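Local coordinates for type III effector Xcv3220-like C-terminal domain-containing protein (Xanthomonas campestris pv. vesicatoria, PDB 4FC9) that is secreted by the type III system into plant host cells, where its C-terminal domain, the part described here, probably acts as an E3 ubiquitin ligase, at residues 91-96 with 159-164; 142-147 with 152-157; 29-34 with 168-173. All blocks are in the same frame, centred on the assembly; numbering follows the deposited sequence.

Overall arrangement
Helix 152-171 takes part in all three contacts of this all-helical C-terminal domain. Contact 1 lies deepest, with its centre about 6 Å from that of the chain, and joins the middle of this helix to helix 91-101. Contact 2, nested along the chain inside the loop that contact 1 closes, lays the loop 142-147 on the first turns of the helix; contact 3 brings residues 29-34 to its last turn. The centres of contacts 2 and 3 both lie about 14 Å from that of contact 1 and about 26 Å from each other, on opposite sides of the chain's centre. Contacts 1 and 3 touch directly, through Phe93 and Arg96 against Ile168.

Contact 1: 91-96 with 159-164; sequences LEFLQR and VQMWKT
Thr164 turns two different groups to its surroundings: OG1 is hydrogen-bonded to the carbonyl oxygen of Ala131, while the methyl CG2 reaches across to Phe93. The buried hydroxyl is thus satisfied, and the methyl is the part that meets the ring. Thr164 CG2 lies 3.8 Å from Phe93 CZ, and the two side chains cross at about a right angle. Phe93 carries the helix 91-101 side of the contact. Its CG is anti to the backbone N (chi1 173°), which directs the ring toward helix 152-171, with its far rim, CE1, CZ and CE2, against Met161 and Thr164. From the opposite direction comes the selenomethionine at Met161, whose chain is extended beyond CG and ends in a methyl above one ring face. Met161 CE stands 3.9 Å from the centroid of the Phe93 ring, 23° off the normal, a CH-pi contact displaced toward the rim. Met161 CE is 3.6 Å from Phe93 CZ. Met161 SE approaches more obliquely, 5.2 Å from the same Phe93 centroid, so the methyl does the touching. The ring also meets His132 edge-to-face and touches Ile168, whereas Met161 extends to Met84, Glu87 and Ser88 on helix 79-88. Three helices thus converge on a Met-aromatic contact, here with selenium in place of sulfur, in the buried core of an all-helical fold.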
loop_
_atom_site.group_PDB
_atom_site.type_symbol
_atom_site.label_atom_id
_atom_site.label_comp_id
_atom_site.label_asym_id
_atom_site.label_seq_id
_atom_site.Cartn_x
_atom_site.Cartn_y
_atom_site.Cartn_z
ATOM N N LEU A 91 5.153 8.812 -11.798
ATOM C CA LEU A 91 6.575 8.776 -11.484
ATOM C C LEU A 91 6.895 9.388 -10.138
ATOM O O LEU A 91 7.826 8.961 -9.460
ATOM C CB LEU A 91 7.363 9.533 -12.542
ATOM C CG LEU A 91 7.262 9.005 -13.966
ATOM C CD1 LEU A 91 8.126 9.864 -14.875
ATOM C CD2 LEU A 91 7.671 7.539 -14.015
ATOM N N GLU A 92 6.141 10.412 -9.765
ATOM C CA GLU A 92 6.392 11.105 -8.513
ATOM C C GLU A 92 6.016 10.209 -7.347
ATOM O O GLU A 92 6.690 10.202 -6.319
ATOM C CB GLU A 92 5.618 12.417 -8.463
ATOM C CG GLU A 92 5.687 13.191 -9.772
ATOM C CD GLU A 92 5.896 14.676 -9.568
ATOM O OE1 GLU A 92 5.881 15.127 -8.404
ATOM O OE2 GLU A 92 6.080 15.389 -10.577
ATOM N N PHE A 93 4.944 9.442 -7.519
ATOM C CA PHE A 93 4.543 8.473 -6.510
ATOM C C PHE A 93 5.575 7.360 -6.389
ATOM O O PHE A 93 6.006 7.016 -5.292
ATOM C CB PHE A 93 3.174 7.875 -6.834
ATOM C CG PHE A 93 2.776 6.752 -5.916
ATOM C CD1 PHE A 93 2.213 7.019 -4.675
ATOM C CD2 PHE A 93 2.977 5.427 -6.288
ATOM C CE1 PHE A 93 1.855 5.985 -3.823
ATOM C CE2 PHE A 93 2.624 4.389 -5.441
ATOM C CZ PHE A 93 2.061 4.669 -4.208
ATOM N N LEU A 94 5.969 6.800 -7.526
ATOM C CA LEU A 94 6.934 5.706 -7.542
ATOM C C LEU A 94 8.279 6.139 -6.967
ATOM O O LEU A 94 8.963 5.358 -6.302
ATOM C CB LEU A 94 7.088 5.157 -8.960
ATOM C CG LEU A 94 5.789 4.600 -9.553
ATOM C CD1 LEU A 94 5.957 4.263 -11.029
ATOM C CD2 LEU A 94 5.314 3.383 -8.766
ATOM N N GLN A 95 8.644 7.393 -7.214
ATOM C CA GLN A 95 9.857 7.966 -6.642
ATOM C C GLN A 95 9.779 7.979 -5.115
ATOM O O GLN A 95 10.748 7.632 -4.444
ATOM C CB GLN A 95 10.084 9.383 -7.170
ATOM C CG GLN A 95 11.538 9.842 -7.154
ATOM C CD GLN A 95 12.331 9.370 -8.366
ATOM O OE1 GLN A 95 12.346 10.025 -9.415
ATOM N NE2 GLN A 95 13.008 8.236 -8.221
ATOM N N ARG A 96 8.627 8.369 -4.569
ATOM C CA ARG A 96 8.437 8.401 -3.115
ATOM C C ARG A 96 8.501 7.007 -2.505
ATOM O O ARG A 96 9.030 6.820 -1.405
ATOM C CB ARG A 96 7.108 9.061 -2.741
ATOM C CG ARG A 96 7.037 10.543 -3.032
ATOM C CD ARG A 96 8.040 11.326 -2.208
ATOM N NE ARG A 96 7.712 12.748 -2.193
ATOM C CZ ARG A 96 8.554 13.708 -1.829
ATOM N NH1 ARG A 96 8.167 14.979 -1.842
ATOM N NH2 ARG A 96 9.787 13.400 -1.453
ATOM N N VAL A 159 -5.930 -1.347 -0.132
ATOM C CA VAL A 159 -5.764 -0.861 1.237
ATOM C C VAL A 159 -4.286 -0.649 1.545
ATOM O O VAL A 159 -3.913 0.336 2.186
ATOM C CB VAL A 159 -6.392 -1.822 2.273
ATOM C CG1 VAL A 159 -6.075 -1.361 3.690
ATOM C CG2 VAL A 159 -7.895 -1.923 2.073
ATOM N N GLN A 160 -3.446 -1.569 1.072
ATOM C CA GLN A 160 -1.996 -1.421 1.193
ATOM C C GLN A 160 -1.546 -0.101 0.612
ATOM O O GLN A 160 -0.755 0.615 1.223
ATOM C CB GLN A 160 -1.256 -2.539 0.458
ATOM C CG GLN A 160 -1.032 -3.785 1.270
ATOM C CD GLN A 160 0.148 -4.584 0.767
ATOM O OE1 GLN A 160 0.240 -4.884 -0.419
ATOM N NE2 GLN A 160 1.064 -4.920 1.661
HETATM N N MSE A 161 -2.046 0.211 -0.578
HETATM C CA MSE A 161 -1.660 1.443 -1.234
HETATM C C MSE A 161 -2.214 2.655 -0.508
HETATM O O MSE A 161 -1.586 3.717 -0.499
HETATM C CB MSE A 161 -2.088 1.473 -2.696
HETATM C CG MSE A 161 -1.435 2.647 -3.407
HETATM SE SE MSE A 161 -1.943 2.918 -5.207
HETATM C CE MSE A 161 -1.298 4.760 -5.390
ATOM N N TRP A 162 -3.381 2.500 0.109
ATOM C CA TRP A 162 -3.925 3.595 0.891
ATOM C C TRP A 162 -2.961 3.949 2.011
ATOM O O TRP A 162 -2.643 5.117 2.215
ATOM C CB TRP A 162 -5.297 3.269 1.467
ATOM C CG TRP A 162 -5.880 4.456 2.175
ATOM C CD1 TRP A 162 -6.654 5.439 1.629
ATOM C CD2 TRP A 162 -5.700 4.807 3.553
ATOM N NE1 TRP A 162 -6.984 6.369 2.586
ATOM C CE2 TRP A 162 -6.410 6.004 3.775
ATOM C CE3 TRP A 162 -5.017 4.218 4.622
ATOM C CZ2 TRP A 162 -6.453 6.624 5.025
ATOM C CZ3 TRP A 162 -5.062 4.834 5.862
ATOM C CH2 TRP A 162 -5.774 6.024 6.053
ATOM N N LYS A 163 -2.489 2.933 2.726
ATOM C CA LYS A 163 -1.499 3.151 3.770
ATOM C C LYS A 163 -0.237 3.772 3.195
ATOM O O LYS A 163 0.286 4.734 3.745
ATOM C CB LYS A 163 -1.151 1.850 4.483
ATOM C CG LYS A 163 -0.034 2.016 5.493
ATOM C CD LYS A 163 -0.179 1.039 6.634
ATOM C CE LYS A 163 0.939 0.025 6.627
ATOM N NZ LYS A 163 0.833 -0.896 7.793
ATOM N N THR A 164 0.235 3.225 2.079
ATOM C CA THR A 164 1.451 3.710 1.428
ATOM C C THR A 164 1.398 5.204 1.124
ATOM O O THR A 164 2.326 5.938 1.447
ATOM C CB THR A 164 1.747 2.934 0.128
ATOM O OG1 THR A 164 2.104 1.586 0.450
ATOM C CG2 THR A 164 2.894 3.579 -0.629
#

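Contact 2: 142-147 with 152-157; sequences FVYHEG and VATLAK
Lys157 and Tyr144 join the N-terminal part of helix 152-171 to the loop that precedes it, a local packing contact of the all-helical fold in which a loop aromatic lies across an aliphatic lysine chain. The lysine can be followed outward from its helix. Lys157 CB starts 3.7 Å from Tyr144 OH. Lys157 CG, anti to the backbone N, then runs past the phenol end of the ring and comes within 3.6 Å of Tyr144 CE2. The chain bends about CB-CG (chi2 63°) and again about CG-CD (chi3 69°), and this curl brings Lys157 CE back to 3.5 Å from Tyr144 OH. The aliphatic part thereby lies alongside the hydroxyl end of the ring, the two side chains crossing at about a right angle. NZ, at the tip, leads away from the tyrosine to hydrogen bonds with Gln160 OE1 and Ser130 O, which fix the end of the curled chain. Tyr144 is held from its own side too: Val143 CG1 sits 3.5 Å above the plane of the Tyr144 ring, over its centre, and Leu85 of helix 79-88 touches the side chain. Thr154 OG1 is hydrogen-bonded to Pro149 O. Thr154 meets the tyrosine through its backbone CA and its methyl: Thr154 CA stands 4.1 Å from Tyr144 CE1, and Thr154 CG2 is 4.2 Å from that same ring carbon.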
loop_
_atom_site.group_PDB
_atom_site.type_symbol
_atom_site.label_atom_id
_atom_site.label_comp_id
_atom_site.label_asym_id
_atom_site.label_seq_id
_atom_site.Cartn_x
_atom_site.Cartn_y
_atom_site.Cartn_z
ATOM N N PHE A 142 0.811 -4.568 -15.973
ATOM C CA PHE A 142 0.245 -4.147 -14.697
ATOM C C PHE A 142 -0.688 -5.206 -14.147
ATOM O O PHE A 142 -1.582 -5.680 -14.844
ATOM C CB PHE A 142 -0.498 -2.820 -14.834
ATOM C CG PHE A 142 0.394 -1.657 -15.160
ATOM C CD1 PHE A 142 1.423 -1.295 -14.308
ATOM C CD2 PHE A 142 0.197 -0.919 -16.318
ATOM C CE1 PHE A 142 2.246 -0.217 -14.609
ATOM C CE2 PHE A 142 1.012 0.159 -16.623
ATOM C CZ PHE A 142 2.037 0.511 -15.771
ATOM N N VAL A 143 -0.466 -5.576 -12.893
ATOM C CA VAL A 143 -1.287 -6.575 -12.234
ATOM C C VAL A 143 -2.690 -6.029 -12.013
ATOM O O VAL A 143 -3.681 -6.736 -12.209
ATOM C CB VAL A 143 -0.670 -6.991 -10.886
ATOM C CG1 VAL A 143 -1.600 -7.930 -10.133
ATOM C CG2 VAL A 143 0.682 -7.633 -11.110
ATOM N N TYR A 144 -2.766 -4.760 -11.625
ATOM C CA TYR A 144 -4.040 -4.130 -11.307
ATOM C C TYR A 144 -4.366 -3.014 -12.289
ATOM O O TYR A 144 -3.529 -2.157 -12.570
ATOM C CB TYR A 144 -4.009 -3.578 -9.884
ATOM C CG TYR A 144 -3.495 -4.569 -8.871
ATOM C CD1 TYR A 144 -4.334 -5.535 -8.324
ATOM C CD2 TYR A 144 -2.167 -4.547 -8.464
ATOM C CE1 TYR A 144 -3.863 -6.452 -7.400
ATOM C CE2 TYR A 144 -1.687 -5.460 -7.542
ATOM C CZ TYR A 144 -2.540 -6.408 -7.014
ATOM O OH TYR A 144 -2.066 -7.317 -6.095
ATOM N N HIS A 145 -5.590 -3.026 -12.802
ATOM C CA HIS A 145 -6.037 -2.025 -13.766
ATOM C C HIS A 145 -7.532 -1.765 -13.591
ATOM O O HIS A 145 -8.169 -2.353 -12.718
ATOM C CB HIS A 145 -5.746 -2.498 -15.187
ATOM C CG HIS A 145 -6.237 -3.880 -15.467
ATOM N ND1 HIS A 145 -7.478 -4.134 -16.004
ATOM C CD2 HIS A 145 -5.662 -5.088 -15.260
ATOM C CE1 HIS A 145 -7.644 -5.438 -16.130
ATOM N NE2 HIS A 145 -6.557 -6.039 -15.684
ATOM N N GLU A 146 -8.089 -0.893 -14.428
ATOM C CA GLU A 146 -9.489 -0.490 -14.304
ATOM C C GLU A 146 -10.467 -1.660 -14.449
ATOM O O GLU A 146 -11.579 -1.611 -13.939
ATOM C CB GLU A 146 -9.824 0.602 -15.323
ATOM C CG GLU A 146 -9.000 1.880 -15.181
ATOM C CD GLU A 146 -7.615 1.771 -15.794
ATOM O OE1 GLU A 146 -7.152 0.641 -16.054
ATOM O OE2 GLU A 146 -6.982 2.820 -16.021
ATOM N N GLY A 147 -10.045 -2.713 -15.139
ATOM C CA GLY A 147 -10.879 -3.885 -15.315
ATOM C C GLY A 147 -10.688 -4.948 -14.247
ATOM O O GLY A 147 -11.282 -6.024 -14.328
ATOM N N VAL A 152 -11.006 -10.096 -2.488
ATOM C CA VAL A 152 -10.220 -9.960 -1.265
ATOM C C VAL A 152 -8.766 -9.539 -1.525
ATOM O O VAL A 152 -8.240 -8.668 -0.836
ATOM C CB VAL A 152 -10.296 -11.231 -0.372
ATOM C CG1 VAL A 152 -9.708 -12.441 -1.077
ATOM C CG2 VAL A 152 -9.603 -10.991 0.963
ATOM N N ALA A 153 -8.147 -10.124 -2.545
ATOM C CA ALA A 153 -6.743 -9.858 -2.857
ATOM C C ALA A 153 -6.542 -8.490 -3.494
ATOM O O ALA A 153 -5.608 -7.770 -3.149
ATOM C CB ALA A 153 -6.201 -10.936 -3.766
ATOM N N THR A 154 -7.408 -8.132 -4.433
ATOM C CA THR A 154 -7.263 -6.856 -5.116
ATOM C C THR A 154 -7.582 -5.710 -4.169
ATOM O O THR A 154 -6.883 -4.699 -4.152
ATOM C CB THR A 154 -8.119 -6.770 -6.403
ATOM O OG1 THR A 154 -9.512 -6.773 -6.071
ATOM C CG2 THR A 154 -7.812 -7.932 -7.334
ATOM N N LEU A 155 -8.620 -5.876 -3.358
ATOM C CA LEU A 155 -8.967 -4.839 -2.400
ATOM C C LEU A 155 -7.953 -4.734 -1.259
ATOM O O LEU A 155 -7.694 -3.644 -0.754
ATOM C CB LEU A 155 -10.373 -5.055 -1.854
ATOM C CG LEU A 155 -11.463 -4.650 -2.839
ATOM C CD1 LEU A 155 -12.818 -4.986 -2.273
ATOM C CD2 LEU A 155 -11.360 -3.163 -3.145
ATOM N N ALA A 156 -7.380 -5.862 -0.857
ATOM C CA ALA A 156 -6.345 -5.829 0.164
ATOM C C ALA A 156 -5.149 -5.037 -0.354
ATOM O O ALA A 156 -4.544 -4.269 0.387
ATOM C CB ALA A 156 -5.927 -7.228 0.563
ATOM N N LYS A 157 -4.819 -5.206 -1.633
ATOM C CA LYS A 157 -3.731 -4.431 -2.214
ATOM C C LYS A 157 -4.074 -2.946 -2.247
ATOM O O LYS A 157 -3.212 -2.101 -2.021
ATOM C CB LYS A 157 -3.349 -4.934 -3.610
ATOM C CG LYS A 157 -2.206 -4.142 -4.251
ATOM C CD LYS A 157 -0.901 -4.250 -3.467
ATOM C CE LYS A 157 -0.325 -5.649 -3.552
ATOM N NZ LYS A 157 1.030 -5.732 -2.940
HETATM O O HOH W 1 -3.576 -9.132 -5.570
#

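Contact 3: 29-34 with 168-173; sequences LLTAAL and IVHAHP
A chi1 of -174° at His170 turns the imidazole away from the backbone N and out from the last turn of helix 152-171 toward residues 29-34, where Leu34, with CG anti to the carbonyl carbon (chi1 -80°), swings its branch point over the ring. Leu34 CG lies 3.5 Å from the centroid of the His170 ring, only 16° off the normal, a CH-pi contact offset toward CE1. Both methyls lie at nearly the same height over the ring plane, Leu34 CD1 3.5 Å from His170 CE1 and Leu34 CD2 3.6 Å from His170 ND1. The branched end is thus nearly flat over one face, CD2 on the ND1 side and CD1 out past CE1. Ala33 comes in at the edge instead, its CB 3.5 Å from His170 CD2. Beside these apolar neighbours, Thr31 OG1 is 3.2 Å from His170 NE2. The threonine oxygen also accepts a hydrogen bond from Leu34 N, which ties the loop to the first turn of its helix. On the other ring nitrogen, ND1, His170 is hydrogen-bonded to Glu27 OE2; the carboxylate there probably polarises the imidazole and fixes the rotation of the ring. Thr31 is the N-cap of helix 32-49, and His170 packs the last turn of helix 152-171 against this capped start.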
loop_
_atom_site.group_PDB
_atom_site.type_symbol
_atom_site.label_atom_id
_atom_site.label_comp_id
_atom_site.label_asym_id
_atom_site.label_seq_id
_atom_site.Cartn_x
_atom_site.Cartn_y
_atom_site.Cartn_z
ATOM N N LEU A 29 9.423 8.579 15.419
ATOM C CA LEU A 29 8.426 8.518 16.481
ATOM C C LEU A 29 7.061 8.072 15.993
ATOM O O LEU A 29 6.638 8.414 14.891
ATOM C CB LEU A 29 8.302 9.862 17.202
ATOM C CG LEU A 29 9.440 10.249 18.144
ATOM C CD1 LEU A 29 9.178 11.620 18.731
ATOM C CD2 LEU A 29 9.607 9.210 19.244
ATOM N N LEU A 30 6.377 7.297 16.823
ATOM C CA LEU A 30 4.993 6.969 16.550
ATOM C C LEU A 30 4.131 8.138 17.012
ATOM O O LEU A 30 3.662 8.174 18.148
ATOM C CB LEU A 30 4.590 5.677 17.253
ATOM C CG LEU A 30 3.225 5.093 16.882
ATOM C CD1 LEU A 30 3.118 4.837 15.384
ATOM C CD2 LEU A 30 2.983 3.812 17.659
ATOM N N THR A 31 3.956 9.106 16.120
ATOM C CA THR A 31 3.098 10.250 16.373
ATOM C C THR A 31 1.650 9.805 16.290
ATOM O O THR A 31 1.354 8.735 15.754
ATOM C CB THR A 31 3.313 11.337 15.312
ATOM O OG1 THR A 31 2.916 10.827 14.035
ATOM C CG2 THR A 31 4.775 11.743 15.240
ATOM N N ALA A 32 0.746 10.627 16.808
ATOM C CA ALA A 32 -0.679 10.320 16.759
ATOM C C ALA A 32 -1.173 10.167 15.323
ATOM O O ALA A 32 -2.068 9.365 15.049
ATOM C CB ALA A 32 -1.475 11.388 17.479
ATOM N N ALA A 33 -0.586 10.943 14.416
ATOM C CA ALA A 33 -0.954 10.913 13.002
ATOM C C ALA A 33 -0.607 9.575 12.376
ATOM O O ALA A 33 -1.390 9.014 11.613
ATOM C CB ALA A 33 -0.259 12.035 12.254
ATOM N N LEU A 34 0.578 9.073 12.705
ATOM C CA LEU A 34 1.046 7.795 12.190
ATOM C C LEU A 34 0.274 6.627 12.778
ATOM O O LEU A 34 0.019 5.639 12.096
ATOM C CB LEU A 34 2.526 7.609 12.501
ATOM C CG LEU A 34 3.476 8.336 11.564
ATOM C CD1 LEU A 34 4.886 8.254 12.107
ATOM C CD2 LEU A 34 3.393 7.738 10.172
ATOM N N ILE A 168 3.501 8.366 2.818
ATOM C CA ILE A 168 4.230 9.325 1.992
ATOM C C ILE A 168 3.878 10.762 2.377
ATOM O O ILE A 168 4.763 11.600 2.542
ATOM C CB ILE A 168 3.960 9.093 0.487
ATOM C CG1 ILE A 168 4.667 7.820 0.015
ATOM C CG2 ILE A 168 4.421 10.282 -0.333
ATOM C CD1 ILE A 168 4.250 7.351 -1.362
ATOM N N VAL A 169 2.585 11.032 2.543
ATOM C CA VAL A 169 2.111 12.372 2.885
ATOM C C VAL A 169 2.478 12.774 4.313
ATOM O O VAL A 169 2.718 13.944 4.599
ATOM C CB VAL A 169 0.590 12.494 2.664
ATOM C CG1 VAL A 169 0.059 13.822 3.185
ATOM C CG2 VAL A 169 0.272 12.334 1.189
ATOM N N HIS A 170 2.541 11.801 5.212
ATOM C CA HIS A 170 2.970 12.099 6.566
ATOM C C HIS A 170 4.425 12.547 6.567
ATOM O O HIS A 170 4.800 13.501 7.254
ATOM C CB HIS A 170 2.815 10.887 7.477
ATOM C CG HIS A 170 3.105 11.191 8.911
ATOM N ND1 HIS A 170 4.367 11.085 9.452
ATOM C CD2 HIS A 170 2.303 11.642 9.905
ATOM C CE1 HIS A 170 4.328 11.443 10.724
ATOM N NE2 HIS A 170 3.085 11.781 11.024
ATOM N N ALA A 171 5.238 11.851 5.782
ATOM C CA ALA A 171 6.650 12.166 5.662
ATOM C C ALA A 171 6.869 13.457 4.879
ATOM O O ALA A 171 7.760 14.236 5.200
ATOM C CB ALA A 171 7.397 11.011 5.014
ATOM N N HIS A 172 6.053 13.679 3.853
ATOM C CA HIS A 172 6.158 14.891 3.041
ATOM C C HIS A 172 4.797 15.539 2.854
ATOM O O HIS A 172 4.146 15.330 1.833
ATOM C CB HIS A 172 6.754 14.567 1.674
ATOM C CG HIS A 172 7.980 13.715 1.743
ATOM N ND1 HIS A 172 7.934 12.340 1.655
ATOM C CD2 HIS A 172 9.283 14.039 1.912
ATOM C CE1 HIS A 172 9.158 11.853 1.757
ATOM N NE2 HIS A 172 9.994 12.863 1.914
ATOM N N PRO A 173 4.366 16.333 3.843
ATOM C CA PRO A 173 3.027 16.930 3.872
ATOM C C PRO A 173 2.651 17.708 2.605
ATOM O O PRO A 173 1.478 17.733 2.240
ATOM C CB PRO A 173 3.093 17.848 5.094
ATOM C CG PRO A 173 4.072 17.173 5.991
ATOM C CD PRO A 173 5.128 16.643 5.065
#